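PDB 4D05: Atp-dependent DNA ligase from Psychromonas sp., which seals breaks in the DNA backbone at the expense of ATP, passing through a covalent enzyme-adenylate intermediate. Local coordinates for residues Ile30-Asn35 with Asn45-Pro50; Ser77-Ala80 with Gln86-Gln89; Gln7-Tyr12 with Gly154-His159; Tyr21-Lys26 with Val138-Leu143. One frame throughout, in Å; residues are numbered along the deposited sequence.

Interaction 1: Ile30-Asn35 with Asn45-Pro50; sequences IRAYWN and NIFTAP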
# COMPACT_ATOMS: atom_id res chain seq x y z
N ILE A 30 -8.44 -6.69 0.79
CA ILE A 30 -9.47 -5.84 1.33
C ILE A 30 -9.29 -5.81 2.84
O ILE A 30 -9.34 -6.85 3.49
CB ILE A 30 -10.87 -6.40 0.99
CG1 ILE A 30 -11.14 -6.26 -0.51
CG2 ILE A 30 -11.96 -5.67 1.77
CD1 ILE A 30 -11.25 -4.83 -1.00
N ARG A 31 -9.07 -4.61 3.38
CA ARG A 31 -8.86 -4.50 4.81
C ARG A 31 -10.12 -4.87 5.57
O ARG A 31 -11.22 -4.52 5.17
CB ARG A 31 -8.47 -3.08 5.18
CG ARG A 31 -7.98 -3.00 6.61
CD ARG A 31 -7.42 -1.64 6.97
NE ARG A 31 -7.01 -1.63 8.35
CZ ARG A 31 -5.99 -0.93 8.83
NH1 ARG A 31 -5.29 -0.16 8.06
NH2 ARG A 31 -5.71 -1.01 10.10
N ALA A 32 -9.96 -5.58 6.69
CA ALA A 32 -11.08 -5.93 7.55
C ALA A 32 -10.66 -5.79 9.01
O ALA A 32 -9.55 -6.15 9.38
CB ALA A 32 -11.57 -7.35 7.27
N TYR A 33 -11.58 -5.28 9.82
CA TYR A 33 -11.42 -5.18 11.24
C TYR A 33 -12.36 -6.19 11.88
O TYR A 33 -13.58 -6.17 11.66
CB TYR A 33 -11.79 -3.77 11.69
CG TYR A 33 -11.84 -3.56 13.17
CD1 TYR A 33 -10.71 -3.36 13.89
CD2 TYR A 33 -13.04 -3.51 13.84
CE1 TYR A 33 -10.77 -3.12 15.28
CE2 TYR A 33 -13.11 -3.29 15.20
CZ TYR A 33 -11.96 -3.12 15.91
OH TYR A 33 -11.99 -2.90 17.27
N TRP A 34 -11.77 -7.10 12.64
CA TRP A 34 -12.53 -8.07 13.43
C TRP A 34 -12.75 -7.53 14.81
O TRP A 34 -11.80 -7.27 15.55
CB TRP A 34 -11.78 -9.39 13.50
CG TRP A 34 -12.32 -10.42 14.44
CD1 TRP A 34 -11.80 -10.73 15.65
CD2 TRP A 34 -13.45 -11.28 14.25
NE1 TRP A 34 -12.52 -11.74 16.24
CE2 TRP A 34 -13.54 -12.10 15.40
CE3 TRP A 34 -14.38 -11.44 13.23
CZ2 TRP A 34 -14.54 -13.05 15.55
CZ3 TRP A 34 -15.36 -12.39 13.38
CH2 TRP A 34 -15.43 -13.18 14.53
N ASN A 35 -14.02 -7.33 15.16
CA ASN A 35 -14.31 -6.69 16.41
C ASN A 35 -14.56 -7.68 17.55
O ASN A 35 -14.97 -7.26 18.63
CB ASN A 35 -15.48 -5.71 16.28
CG ASN A 35 -16.81 -6.38 16.03
OD1 ASN A 35 -16.89 -7.57 15.94
ND2 ASN A 35 -17.87 -5.58 15.94
N ASN A 45 -18.79 -1.05 6.72
CA ASN A 45 -19.73 -2.08 6.31
C ASN A 45 -19.42 -3.40 7.01
O ASN A 45 -18.27 -3.83 7.03
CB ASN A 45 -19.62 -2.35 4.80
CG ASN A 45 -19.80 -1.12 3.93
OD1 ASN A 45 -18.84 -0.54 3.40
ND2 ASN A 45 -21.02 -0.71 3.78
N ILE A 46 -20.44 -4.09 7.49
CA ILE A 46 -20.23 -5.41 8.04
C ILE A 46 -20.20 -6.42 6.88
O ILE A 46 -21.19 -6.53 6.14
CB ILE A 46 -21.32 -5.78 9.06
CG1 ILE A 46 -21.35 -4.76 10.22
CG2 ILE A 46 -21.11 -7.23 9.55
CD1 ILE A 46 -22.62 -4.85 11.04
N PHE A 47 -19.06 -7.09 6.68
CA PHE A 47 -18.98 -8.12 5.63
C PHE A 47 -19.93 -9.26 5.93
O PHE A 47 -20.14 -9.61 7.10
CB PHE A 47 -17.56 -8.70 5.52
CG PHE A 47 -16.54 -7.72 5.02
CD1 PHE A 47 -16.48 -7.37 3.69
CD2 PHE A 47 -15.63 -7.15 5.89
CE1 PHE A 47 -15.53 -6.47 3.23
CE2 PHE A 47 -14.67 -6.25 5.44
CZ PHE A 47 -14.61 -5.90 4.11
N THR A 48 -20.49 -9.86 4.88
CA THR A 48 -21.35 -11.02 5.09
C THR A 48 -20.48 -12.29 5.12
O THR A 48 -20.65 -13.22 4.31
CB THR A 48 -22.45 -11.12 4.03
OG1 THR A 48 -21.86 -11.39 2.75
CG2 THR A 48 -23.28 -9.84 3.96
N ALA A 49 -19.57 -12.36 6.09
CA ALA A 49 -18.67 -13.50 6.17
C ALA A 49 -19.47 -14.71 6.64
O ALA A 49 -20.16 -14.65 7.67
CB ALA A 49 -17.55 -13.25 7.13
N PRO A 50 -19.36 -15.81 5.90
CA PRO A 50 -20.09 -17.00 6.38
C PRO A 50 -19.69 -17.46 7.78
O PRO A 50 -18.56 -17.28 8.21
CB PRO A 50 -19.68 -18.08 5.35
CG PRO A 50 -19.37 -17.29 4.11
CD PRO A 50 -18.69 -16.06 4.62
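Ala32, on the strand made by residues 30-34, and Phe47, in the loop that leads into helix 51-54, mark the nearest backbone approach of the two segments, their CA atoms 8.4 Å apart. At that spacing the chains meet through side chains and one carbonyl. The ring of Phe47 is the single group that reaches the strand from the loop. Its far end, CZ, lies 3.5 Å from CG2 of Ile30, the two side chains crossing obliquely, while CE2 sits 3.8 Å from CB of Ala32. Between these two methyls, the carbonyl O of Arg31 lies at the ring edge, near its plane, 3.8 Å from CZ of Phe47. In Ile30, CG2 stands anti to the backbone N, and this branch is the one turned to the ring; CG1 lies beside the N and packs on Ser77 of helix 73-80. The phenylalanine side chain also touches Ala80 of that helix and Leu39, so it is wedged between strands 30-34 and 39-40 of one sheet and helix 73-80. An alanine in place of Phe47 would probably open a gap beside Ile30 and Ala32 and leave strand 30-34 without its apolar contact to the loop. The far end of Arg31 leads away from the loop: its guanidinium forms a salt bridge with Asp63, and the side chain touches the bound AMP. Alternation along the strand thus puts Ile30 and Ala32 on the packed face and Arg31 on the nucleotide side, a small apolar patch backing the adenylate pocket in the nucleotidyltransferase domain of a DNA ligase.

Interaction 2: Ser77-Ala80 with Gln86-Gln89; sequences SGIA and QNEQ
Ile79, in the last turn of helix 73-80, and Gln89, in a short 3-10 segment, bring the two backbones closest, CA to CA 6.7 Å. The isoleucine points at the returning chain and meets it with CG1, CG2 and CD1. CD1 packs 3.6 Å from the backbone O of Gln89. CG1 of Ile79 lies against CB of Gln89 and 3.7 Å from its OE1. On the other branch, CG2 of Ile79 faces ND2 of Asn87 at 4.0 Å. Gln89 slants across the isoleucine with an extended chain, whereas Asn87 runs at about a right angle to it. Asn87 holds CG anti to its backbone N (chi1 179°), which places OD1 of Asn87 beside the onward chain, where it accepts from N of Gln89 at 3.0 Å, the donor lying well above the carbonyl plane. A serine in place of Ile79 would probably strip the apolar cover from Gln89 CB and leave a gap facing Trp90 and Ile93, which the isoleucine also touches. Gln89 O has a polar partner in the side-chain NE2 of Gln92. The arrangement is an Asx turn at Asn87 leading into a 3-10 turn, packed on the end of a helix by one aliphatic side chain in the connection between helix 73-80 and strand 94-99.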
# COMPACT_ATOMS: atom_id res chain seq x y z
N SER A 77 -11.84 -8.86 -3.82
CA SER A 77 -12.74 -7.71 -3.72
C SER A 77 -14.15 -8.08 -4.20
O SER A 77 -15.14 -7.73 -3.56
CB SER A 77 -12.19 -6.55 -4.59
OG SER A 77 -13.02 -5.39 -4.46
N GLY A 78 -14.24 -8.84 -5.28
CA GLY A 78 -15.54 -9.26 -5.80
C GLY A 78 -16.30 -10.16 -4.84
O GLY A 78 -17.51 -10.09 -4.71
N ILE A 79 -15.58 -11.03 -4.16
CA ILE A 79 -16.22 -11.88 -3.16
C ILE A 79 -16.66 -11.04 -1.95
O ILE A 79 -17.78 -11.15 -1.46
CB ILE A 79 -15.27 -13.01 -2.73
CG1 ILE A 79 -14.95 -13.95 -3.89
CG2 ILE A 79 -15.87 -13.79 -1.56
CD1 ILE A 79 -13.73 -14.84 -3.63
N ALA A 80 -15.75 -10.22 -1.44
CA ALA A 80 -16.02 -9.47 -0.23
C ALA A 80 -17.17 -8.48 -0.39
O ALA A 80 -17.87 -8.22 0.60
CB ALA A 80 -14.71 -8.76 0.26
N GLN A 86 -23.84 -17.07 2.78
CA GLN A 86 -23.67 -18.50 2.49
C GLN A 86 -22.85 -18.68 1.22
O GLN A 86 -22.97 -19.68 0.53
CB GLN A 86 -25.02 -19.20 2.43
CG GLN A 86 -25.71 -19.19 3.81
CD GLN A 86 -26.93 -20.05 3.92
OE1 GLN A 86 -27.56 -20.41 2.92
NE2 GLN A 86 -27.29 -20.40 5.15
N ASN A 87 -22.00 -17.69 0.92
CA ASN A 87 -21.21 -17.70 -0.29
C ASN A 87 -19.98 -18.58 -0.16
O ASN A 87 -19.06 -18.25 0.58
CB ASN A 87 -20.84 -16.26 -0.61
CG ASN A 87 -19.99 -16.11 -1.84
OD1 ASN A 87 -19.70 -17.08 -2.56
ND2 ASN A 87 -19.63 -14.86 -2.13
N GLU A 88 -19.97 -19.71 -0.86
CA GLU A 88 -18.87 -20.67 -0.74
C GLU A 88 -17.52 -20.12 -1.17
O GLU A 88 -16.47 -20.66 -0.80
CB GLU A 88 -19.21 -21.92 -1.56
CG GLU A 88 -19.15 -21.69 -3.04
CD GLU A 88 -19.70 -22.85 -3.84
OE1 GLU A 88 -20.38 -23.71 -3.25
OE2 GLU A 88 -19.46 -22.90 -5.07
N GLN A 89 -17.53 -19.04 -1.96
CA GLN A 89 -16.26 -18.50 -2.47
C GLN A 89 -15.34 -17.98 -1.37
O GLN A 89 -14.14 -17.79 -1.61
CB GLN A 89 -16.50 -17.43 -3.52
CG GLN A 89 -17.26 -18.03 -4.71
CD GLN A 89 -17.45 -17.05 -5.84
OE1 GLN A 89 -16.49 -16.36 -6.27
NE2 GLN A 89 -18.69 -16.98 -6.35

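Interaction 3: Gln7-Tyr12 with Gly154-His159; sequences QLATNY and GLMLHH. With AMP (adenosine monophosphate), chain H.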
# COMPACT_ATOMS: atom_id res chain seq x y z
N GLN A 7 -5.57 1.97 12.82
CA GLN A 7 -4.31 2.71 12.65
C GLN A 7 -4.00 2.77 11.22
O GLN A 7 -4.21 1.77 10.53
CB GLN A 7 -3.16 1.95 13.31
CG GLN A 7 -1.82 2.65 13.22
CD GLN A 7 -0.90 2.10 14.31
OE1 GLN A 7 -0.65 2.72 15.34
NE2 GLN A 7 -0.46 0.94 14.11
N LEU A 8 -3.50 3.93 10.76
CA LEU A 8 -3.14 4.13 9.37
C LEU A 8 -1.63 4.41 9.15
O LEU A 8 -0.93 5.03 9.98
CB LEU A 8 -3.94 5.27 8.74
CG LEU A 8 -5.46 5.32 8.92
CD1 LEU A 8 -5.95 6.56 8.22
CD2 LEU A 8 -6.19 4.04 8.38
N ALA A 9 -1.16 3.96 7.99
CA ALA A 9 0.28 4.02 7.69
C ALA A 9 0.67 5.34 7.06
O ALA A 9 -0.10 5.95 6.29
CB ALA A 9 0.66 2.91 6.76
N THR A 10 1.89 5.75 7.36
CA THR A 10 2.57 6.86 6.67
C THR A 10 3.60 6.36 5.64
O THR A 10 3.72 5.17 5.44
CB THR A 10 3.28 7.77 7.67
OG1 THR A 10 4.16 6.99 8.51
CG2 THR A 10 2.24 8.50 8.54
N ASN A 11 4.32 7.27 4.96
CA ASN A 11 5.32 6.82 3.97
C ASN A 11 6.69 6.57 4.54
O ASN A 11 7.09 7.19 5.51
CB ASN A 11 5.46 7.83 2.84
CG ASN A 11 4.28 7.82 1.93
OD1 ASN A 11 3.56 6.83 1.84
ND2 ASN A 11 4.06 8.92 1.24
N TYR A 12 7.39 5.61 3.94
CA TYR A 12 8.77 5.31 4.30
C TYR A 12 9.64 6.58 4.35
O TYR A 12 9.51 7.49 3.51
CB TYR A 12 9.34 4.33 3.26
CG TYR A 12 10.78 4.01 3.47
CD1 TYR A 12 11.18 3.13 4.46
CD2 TYR A 12 11.75 4.58 2.68
CE1 TYR A 12 12.49 2.85 4.69
CE2 TYR A 12 13.07 4.32 2.88
CZ TYR A 12 13.43 3.43 3.88
OH TYR A 12 14.75 3.15 4.08
N GLY A 154 4.71 -4.69 -2.20
CA GLY A 154 5.68 -3.88 -1.50
C GLY A 154 5.88 -4.39 -0.09
O GLY A 154 5.59 -5.57 0.19
N LEU A 155 6.38 -3.52 0.78
CA LEU A 155 6.63 -3.88 2.18
C LEU A 155 5.96 -2.90 3.13
O LEU A 155 5.63 -1.77 2.76
CB LEU A 155 8.15 -3.86 2.46
CG LEU A 155 8.97 -4.82 1.62
CD1 LEU A 155 10.47 -4.62 1.84
CD2 LEU A 155 8.56 -6.21 1.96
N MSE A 156 5.75 -3.35 4.36
CA MSE A 156 5.34 -2.50 5.45
C MSE A 156 6.35 -2.62 6.59
O MSE A 156 6.88 -3.69 6.81
CB MSE A 156 3.96 -2.93 6.01
CG MSE A 156 2.84 -2.96 4.97
SE MSE A 156 2.29 -1.16 4.39
CE MSE A 156 1.98 -0.37 6.16
N LEU A 157 6.57 -1.51 7.30
CA LEU A 157 7.47 -1.44 8.43
C LEU A 157 6.67 -0.97 9.66
O LEU A 157 5.93 0.00 9.59
CB LEU A 157 8.59 -0.45 8.16
CG LEU A 157 9.64 -0.89 7.12
CD1 LEU A 157 9.20 -0.64 5.68
CD2 LEU A 157 10.94 -0.18 7.35
N HIS A 158 6.88 -1.64 10.79
CA HIS A 158 6.17 -1.25 12.01
C HIS A 158 7.14 -1.31 13.18
O HIS A 158 7.73 -2.35 13.45
CB HIS A 158 5.00 -2.21 12.21
CG HIS A 158 3.98 -1.73 13.20
ND1 HIS A 158 2.73 -2.30 13.28
CD2 HIS A 158 4.03 -0.77 14.14
CE1 HIS A 158 2.03 -1.67 14.21
NE2 HIS A 158 2.80 -0.76 14.77
N HIS A 159 7.34 -0.17 13.82
CA HIS A 159 8.30 -0.06 14.91
C HIS A 159 7.95 -1.02 16.05
O HIS A 159 6.80 -1.07 16.52
CB HIS A 159 8.36 1.39 15.39
CG HIS A 159 9.57 1.71 16.20
ND1 HIS A 159 9.77 1.20 17.45
CD2 HIS A 159 10.64 2.49 15.93
CE1 HIS A 159 10.92 1.66 17.94
NE2 HIS A 159 11.47 2.44 17.02
P AMP H . -1.25 0.50 0.06
O1P AMP H . -0.79 1.92 -0.14
O2P AMP H . -2.38 -0.16 -0.71
O5' AMP H . -1.43 0.31 1.63
C5' AMP H . -1.71 -1.01 2.02
C4' AMP H . -2.85 -0.93 2.99
O4' AMP H . -3.19 -2.21 3.49
C3' AMP H . -2.41 -0.08 4.13
O3' AMP H . -3.53 0.78 4.39
C2' AMP H . -2.17 -1.05 5.25
O2' AMP H . -2.70 -0.29 6.34
C1' AMP H . -2.85 -2.39 4.85
N9 AMP H . -1.85 -3.52 4.81
C8 AMP H . -1.60 -4.44 3.84
N7 AMP H . -0.58 -5.28 4.16
C5 AMP H . -0.22 -4.92 5.41
C6 AMP H . 0.82 -5.34 6.35
N6 AMP H . 1.63 -6.36 6.04
N1 AMP H . 0.87 -4.69 7.52
C2 AMP H . 0.10 -3.63 7.82
N3 AMP H . -0.85 -3.18 7.03
C4 AMP H . -1.05 -3.77 5.82
O HOH W 1 1.30 0.64 16.58
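A water molecule joins Gln7 to His158, accepting from NE2 of Gln7 at 3.0 Å and lying 2.7 Å from NE2 of His158, at the edge of the imidazole and in its plane. The amide also touches the ring directly, NE2 of Gln7 being 3.6 Å from CE1 of His158, with amide and ring planes 72° apart. The other end of the amide is fixed too, since OE1 of Gln7 accepts from the backbone N of Gln165. Farther along, CB of Ala9 meets CE of Met156, a selenomethionine, at 3.6 Å. Met156 starts out away from strand 8-11, and its bends at chi2 and chi3 (-71° and -52°) curl the terminal methyl back to Ala9. Nearer the backbone, CG of Met156 lies against the adenine, 3.4 Å from AMP C6. Beyond it, CD2 of Leu157 lies at the edge of the Tyr12 ring, 4.3 Å from CE1 of Tyr12. The two strands belong to one mixed sheet, with strand 173-175 between them, and Met156 serves as an apolar wall of the adenine pocket in the nucleotidyltransferase domain.

Interaction 4: Tyr21-Lys26 with Val138-Leu143; sequences YYVSEK and VALFDL. With AMP (adenosine monophosphate), chain H.
The adenylated lysine of the nucleotidyltransferase domain is Lys26 of segment 21-26, on an outermost strand of its mixed sheet, and this contact packs helix 137-149 against the other side of that strand. Val23 is the residue that meets the helix. Its CG1, anti to the backbone N (chi1 -178°), lies 4.0 Å from CD1 of Leu140 and 4.1 Å from CD2 of Leu143, leucines three residues apart and thus neighbours on one helix face. CD1 of Leu140 also touches CG2 of the valine; Leu143 meets it tip to tip. The contact is small and wholly apolar, and Leu140 extends it onto Leu155 and Leu175 of the same sheet. Strand alternation turns Ser24 away from the helix, to the adenine. There the exocyclic amino group N6 of AMP is held by two acceptors, giving one bond to OG of Ser24 and another to the backbone O of Glu25, each 2.9 Å long; the two grip the same nitrogen and so help fix the orientation of the base. Glu25 itself forms a salt bridge to Arg70. Lys26 runs extended past the sugar, its CG 3.9 Å from AMP C5', and then bends at chi4 (-70°). The bend brings the side-chain nitrogen to the phosphate, and Lys26 NZ is covalently joined to AMP P at 1.9 Å.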
# COMPACT_ATOMS: atom_id res chain seq x y z
N TYR A 21 12.45 -1.92 13.22
CA TYR A 21 11.15 -2.18 12.59
C TYR A 21 10.95 -3.62 12.18
O TYR A 21 11.83 -4.25 11.60
CB TYR A 21 11.00 -1.33 11.33
CG TYR A 21 10.96 0.11 11.65
CD1 TYR A 21 12.14 0.80 11.92
CD2 TYR A 21 9.77 0.80 11.73
CE1 TYR A 21 12.12 2.11 12.26
CE2 TYR A 21 9.74 2.12 12.06
CZ TYR A 21 10.93 2.78 12.33
OH TYR A 21 10.96 4.10 12.69
N TYR A 22 9.74 -4.12 12.42
CA TYR A 22 9.32 -5.37 11.84
C TYR A 22 8.85 -5.12 10.40
O TYR A 22 8.05 -4.21 10.15
CB TYR A 22 8.21 -6.04 12.67
CG TYR A 22 8.81 -6.73 13.88
CD1 TYR A 22 9.38 -8.00 13.76
CD2 TYR A 22 8.86 -6.10 15.10
CE1 TYR A 22 9.96 -8.64 14.86
CE2 TYR A 22 9.44 -6.71 16.20
CZ TYR A 22 9.99 -7.98 16.07
OH TYR A 22 10.56 -8.57 17.19
N VAL A 23 9.31 -5.97 9.50
CA VAL A 23 9.06 -5.81 8.07
C VAL A 23 8.18 -6.95 7.60
O VAL A 23 8.45 -8.11 7.88
CB VAL A 23 10.39 -5.79 7.28
CG1 VAL A 23 10.13 -5.57 5.81
CG2 VAL A 23 11.30 -4.75 7.87
N SER A 24 7.14 -6.60 6.84
CA SER A 24 6.19 -7.57 6.34
C SER A 24 5.83 -7.21 4.91
O SER A 24 6.08 -6.10 4.45
CB SER A 24 4.92 -7.56 7.22
OG SER A 24 4.30 -6.29 7.18
N GLU A 25 5.26 -8.16 4.19
CA GLU A 25 4.79 -7.91 2.82
C GLU A 25 3.50 -7.11 2.82
O GLU A 25 2.52 -7.45 3.51
CB GLU A 25 4.58 -9.24 2.09
CG GLU A 25 4.20 -9.05 0.61
CD GLU A 25 4.14 -10.32 -0.19
OE1 GLU A 25 4.79 -11.31 0.23
OE2 GLU A 25 3.45 -10.34 -1.25
N LYS A 26 3.48 -6.04 2.05
CA LYS A 26 2.27 -5.25 1.84
C LYS A 26 1.33 -6.08 0.94
O LYS A 26 1.68 -6.38 -0.19
CB LYS A 26 2.66 -3.95 1.15
CG LYS A 26 1.56 -2.90 1.00
CD LYS A 26 2.19 -1.67 0.33
CE LYS A 26 1.26 -0.45 0.42
NZ LYS A 26 0.14 -0.75 -0.48
N VAL A 138 20.21 -1.43 2.57
CA VAL A 138 20.51 -2.16 1.36
C VAL A 138 19.76 -3.50 1.33
O VAL A 138 19.18 -3.90 0.31
CB VAL A 138 22.03 -2.37 1.19
CG1 VAL A 138 22.28 -3.33 0.06
CG2 VAL A 138 22.69 -1.02 0.93
N ALA A 139 19.76 -4.21 2.45
CA ALA A 139 19.05 -5.48 2.52
C ALA A 139 17.53 -5.31 2.38
O ALA A 139 16.85 -6.12 1.77
CB ALA A 139 19.40 -6.17 3.82
N LEU A 140 17.03 -4.21 2.90
CA LEU A 140 15.61 -3.90 2.84
C LEU A 140 15.18 -3.68 1.37
O LEU A 140 14.14 -4.19 0.92
CB LEU A 140 15.34 -2.65 3.66
CG LEU A 140 13.89 -2.19 3.68
CD1 LEU A 140 13.03 -3.18 4.45
CD2 LEU A 140 13.78 -0.76 4.25
N PHE A 141 16.00 -2.95 0.62
CA PHE A 141 15.66 -2.64 -0.77
C PHE A 141 15.87 -3.87 -1.65
O PHE A 141 15.21 -4.06 -2.66
CB PHE A 141 16.51 -1.47 -1.28
CG PHE A 141 16.06 -0.10 -0.86
CD1 PHE A 141 15.14 0.11 0.14
CD2 PHE A 141 16.55 1.03 -1.55
CE1 PHE A 141 14.72 1.38 0.49
CE2 PHE A 141 16.15 2.31 -1.19
CZ PHE A 141 15.22 2.47 -0.15
N ASP A 142 16.79 -4.75 -1.26
CA ASP A 142 16.92 -6.02 -1.96
C ASP A 142 15.66 -6.86 -1.75
O ASP A 142 15.14 -7.47 -2.69
CB ASP A 142 18.19 -6.79 -1.47
CG ASP A 142 18.74 -7.80 -2.50
OD1 ASP A 142 18.64 -7.57 -3.71
OD2 ASP A 142 19.31 -8.82 -2.05
N LEU A 143 15.19 -6.93 -0.50
CA LEU A 143 13.95 -7.63 -0.17
C LEU A 143 12.77 -7.04 -0.94
O LEU A 143 11.96 -7.79 -1.48
CB LEU A 143 13.67 -7.59 1.33
CG LEU A 143 12.33 -8.17 1.75
CD1 LEU A 143 12.17 -9.62 1.36
CD2 LEU A 143 12.19 -7.99 3.23
P AMP H . -1.25 0.50 0.06
O1P AMP H . -0.79 1.92 -0.14
O2P AMP H . -2.38 -0.16 -0.71
O5' AMP H . -1.43 0.31 1.63
C5' AMP H . -1.71 -1.01 2.02
C4' AMP H . -2.85 -0.93 2.99
O4' AMP H . -3.19 -2.21 3.49
C3' AMP H . -2.41 -0.08 4.13
O3' AMP H . -3.53 0.78 4.39
C2' AMP H . -2.17 -1.05 5.25
O2' AMP H . -2.70 -0.29 6.34
C1' AMP H . -2.85 -2.39 4.85
N9 AMP H . -1.85 -3.52 4.81
C8 AMP H . -1.60 -4.44 3.84
N7 AMP H . -0.58 -5.28 4.16
C5 AMP H . -0.22 -4.92 5.41
C6 AMP H . 0.82 -5.34 6.35
N6 AMP H . 1.63 -6.36 6.04
N1 AMP H . 0.87 -4.69 7.52
C2 AMP H . 0.10 -3.63 7.82
N3 AMP H . -0.85 -3.18 7.03
C4 AMP H . -1.05 -3.77 5.82

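How the interactions relate
Interactions 3 and 4 share one sheet and the nucleotide: strands 154-159 and 21-26 are neighbours in it, joined by Met156 N to Ser24 O at 2.8 Å and Gly154 O to Lys26 N at 2.9 Å, and their centres are 11 Å apart. Interactions 1 and 2 form a second cluster, centres 12 Å apart, where Phe47 CD1 packs 3.5 Å from Ala80 O. Arg31 ties the clusters together, its NH2 lying 3.2 Å from O of Gln7, a probable hydrogen bond, while the same side chain touches AMP. Interaction 2 touches neither interaction 3 nor interaction 4, the two that meet across AMP, its nearest atoms about 17 Å and about 14 Å from them.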